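Local coordinates for Di-haem cytochrome c peroxidase family protein (Burkholderia thailandensis, PDB 6V59) that probably acts as a diheme peroxidase of the cytochrome c peroxidase family, passing electrons between two covalently bound c-type hemes to reduce peroxide, at residues P82-K87 and R171-Q176. The protein carries 1 engineered substitution. Numbering follows the deposited sequence.
Sequences PQVASK and RRHFYQ
The Tyr175 ring lies against the loop 85-87 that follows strand 81-84. Lys87 crosses it obliquely, with CG 3.4 Å from Tyr175 CE2. The backbone N of Lys87 sits over one ring face, offset toward the rim. Two carbonyls meet the same ring at its edge, near its plane: Val84 O is 3.6 Å from Tyr175 CD1 and Ala85 O is 3.5 Å from Tyr175 CE1. With CG anti to its own backbone N (chi1 167°), Tyr175 extends along this loop. A water accepts from Lys87 N and also lies at a longer 3.3 Å from Tyr175 OH.

Further back the strands pair in parallel. Phe174 N donates to Pro82 O at 2.8 Å, and Val84 N to Phe174 O at 2.9 Å. Both bonds are fairly straight. Gln83 and Phe174 share a sheet face, where their CB atoms meet at 4.0 Å. Beyond them, the Phe174 ring packs edge-to-face with Trp357. Val84 CG2 touches His173 CD2 at 3.8 Å. His173 ND1 donates to Arg171 O almost in the ring plane, which fixes the ring's rotation; His173 NE2 is hydrogen-bonded to a glycerol, probably from the crystallisation liquor.

This pair forms the parallel step of a mixed sheet. Strand 71-77 runs antiparallel to 81-84, and 184-186 to 173-175. Where direct pairing ends, one water accepts hydrogen bonds from Gln83 NE2 and Gln176 N and donates one to Val84 O. The chemistry implies a short join: two backbone bonds hold the strands, while water and the tyrosine ring continue the contact past them.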
loop_
_atom_site.group_PDB
_atom_site.type_symbol
_atom_site.label_atom_id
_atom_site.label_comp_id
_atom_site.label_asym_id
_atom_site.label_seq_id
_atom_site.Cartn_x
_atom_site.Cartn_y
_atom_site.Cartn_z
ATOM N N PRO A 82 5.316 17.659 9.672
ATOM C CA PRO A 82 4.393 18.380 10.553
ATOM C C PRO A 82 3.625 17.442 11.468
ATOM O O PRO A 82 3.181 16.361 11.067
ATOM C CB PRO A 82 3.448 19.081 9.566
ATOM C CG PRO A 82 3.412 18.121 8.374
ATOM C CD PRO A 82 4.786 17.513 8.299
ATOM N N GLN A 83 3.459 17.866 12.718
ATOM C CA GLN A 83 2.470 17.279 13.606
ATOM C C GLN A 83 1.232 18.166 13.569
ATOM O O GLN A 83 1.336 19.368 13.809
ATOM C CB GLN A 83 2.988 17.170 15.039
ATOM C CG GLN A 83 1.942 16.592 15.980
ATOM C CD GLN A 83 2.435 16.443 17.402
ATOM O OE1 GLN A 83 3.633 16.519 17.667
ATOM N NE2 GLN A 83 1.505 16.231 18.326
ATOM N N VAL A 84 0.073 17.580 13.270
ATOM C CA VAL A 84 -1.154 18.348 13.110
ATOM C C VAL A 84 -2.063 18.122 14.312
ATOM O O VAL A 84 -1.939 17.146 15.055
ATOM C CB VAL A 84 -1.902 18.008 11.800
ATOM C CG1 VAL A 84 -1.067 18.402 10.593
ATOM C CG2 VAL A 84 -2.278 16.540 11.756
ATOM N N ALA A 85 -3.021 19.039 14.473
ATOM C CA ALA A 85 -3.888 19.037 15.640
ATOM C C ALA A 85 -5.085 18.112 15.495
ATOM O O ALA A 85 -5.648 17.695 16.514
ATOM C CB ALA A 85 -4.383 20.459 15.911
ATOM N N SER A 86 -5.496 17.799 14.267
ATOM C CA SER A 86 -6.694 17.014 14.026
ATOM C C SER A 86 -6.415 15.970 12.957
ATOM O O SER A 86 -5.505 16.122 12.135
ATOM C CB SER A 86 -7.867 17.902 13.583
ATOM O OG SER A 86 -8.036 18.990 14.473
ATOM N N LYS A 87 -7.221 14.910 12.971
ATOM C CA LYS A 87 -7.118 13.881 11.945
ATOM C C LYS A 87 -7.346 14.481 10.563
ATOM O O LYS A 87 -8.276 15.270 10.360
ATOM C CB LYS A 87 -8.137 12.767 12.187
ATOM C CG LYS A 87 -7.820 11.828 13.338
ATOM C CD LYS A 87 -8.659 10.551 13.247
ATOM C CE LYS A 87 -8.809 9.881 14.609
ATOM N NZ LYS A 87 -9.493 8.560 14.520
ATOM N N ARG A 171 0.307 13.223 2.604
ATOM C CA ARG A 171 1.695 13.498 2.942
ATOM C C ARG A 171 1.994 13.027 4.370
ATOM O O ARG A 171 1.105 12.926 5.222
ATOM C CB ARG A 171 1.989 14.998 2.807
ATOM C CG ARG A 171 2.016 15.531 1.362
ATOM C CD ARG A 171 2.396 17.038 1.278
ATOM N NE ARG A 171 3.410 17.379 2.275
ATOM C CZ ARG A 171 3.344 18.388 3.139
ATOM N NH1 ARG A 171 2.321 19.239 3.135
ATOM N NH2 ARG A 171 4.332 18.558 4.011
ATOM N N ARG A 172 3.274 12.765 4.630
ATOM C CA ARG A 172 3.694 12.341 5.960
ATOM C C ARG A 172 3.345 13.400 6.996
ATOM O O ARG A 172 3.598 14.591 6.795
ATOM C CB ARG A 172 5.199 12.111 6.004
ATOM C CG ARG A 172 5.725 11.024 5.103
ATOM C CD ARG A 172 7.232 10.895 5.299
ATOM N NE ARG A 172 7.938 12.068 4.792
ATOM C CZ ARG A 172 8.606 12.108 3.646
ATOM N NH1 ARG A 172 8.694 11.030 2.870
ATOM N NH2 ARG A 172 9.205 13.230 3.274
ATOM N N HIS A 173 2.802 12.953 8.124
ATOM C CA HIS A 173 2.510 13.842 9.239
ATOM C C HIS A 173 2.417 13.002 10.504
ATOM O O HIS A 173 2.333 11.776 10.457
ATOM C CB HIS A 173 1.227 14.644 9.005
ATOM C CG HIS A 173 -0.003 13.808 8.837
ATOM N ND1 HIS A 173 -0.275 13.114 7.678
ATOM C CD2 HIS A 173 -1.046 13.576 9.667
ATOM C CE1 HIS A 173 -1.432 12.486 7.803
ATOM N NE2 HIS A 173 -1.919 12.746 9.003
ATOM N N PHE A 174 2.441 13.691 11.641
ATOM C CA PHE A 174 2.224 13.080 12.943
ATOM C C PHE A 174 0.909 13.600 13.511
ATOM O O PHE A 174 0.475 14.715 13.197
ATOM C CB PHE A 174 3.374 13.391 13.911
ATOM C CG PHE A 174 4.564 12.472 13.783
ATOM C CD1 PHE A 174 5.570 12.730 12.859
ATOM C CD2 PHE A 174 4.677 11.354 14.587
ATOM C CE1 PHE A 174 6.659 11.891 12.749
ATOM C CE2 PHE A 174 5.773 10.506 14.473
ATOM C CZ PHE A 174 6.758 10.783 13.549
ATOM N N TYR A 175 0.265 12.775 14.337
ATOM C CA TYR A 175 -0.970 13.159 15.014
ATOM C C TYR A 175 -1.080 12.373 16.309
ATOM O O TYR A 175 -0.858 11.158 16.324
ATOM C CB TYR A 175 -2.203 12.899 14.143
ATOM C CG TYR A 175 -3.524 12.972 14.892
ATOM C CD1 TYR A 175 -4.008 14.182 15.378
ATOM C CD2 TYR A 175 -4.291 11.830 15.100
ATOM C CE1 TYR A 175 -5.210 14.247 16.056
ATOM C CE2 TYR A 175 -5.498 11.887 15.776
ATOM C CZ TYR A 175 -5.954 13.098 16.251
ATOM O OH TYR A 175 -7.157 13.161 16.929
ATOM N N GLN A 176 -1.423 13.065 17.389
ATOM C CA GLN A 176 -1.565 12.455 18.707
ATOM C C GLN A 176 -3.039 12.477 19.082
ATOM O O GLN A 176 -3.599 13.547 19.350
ATOM C CB GLN A 176 -0.711 13.187 19.739
ATOM C CG GLN A 176 -0.797 12.607 21.142
ATOM C CD GLN A 176 0.246 13.192 22.076
ATOM O OE1 GLN A 176 1.181 13.862 21.639
ATOM N NE2 GLN A 176 0.087 12.944 23.370
HETATM O O HOH W 1 -1.371 16.032 17.400
HETATM O O HOH W 2 -9.227 15.077 15.239
#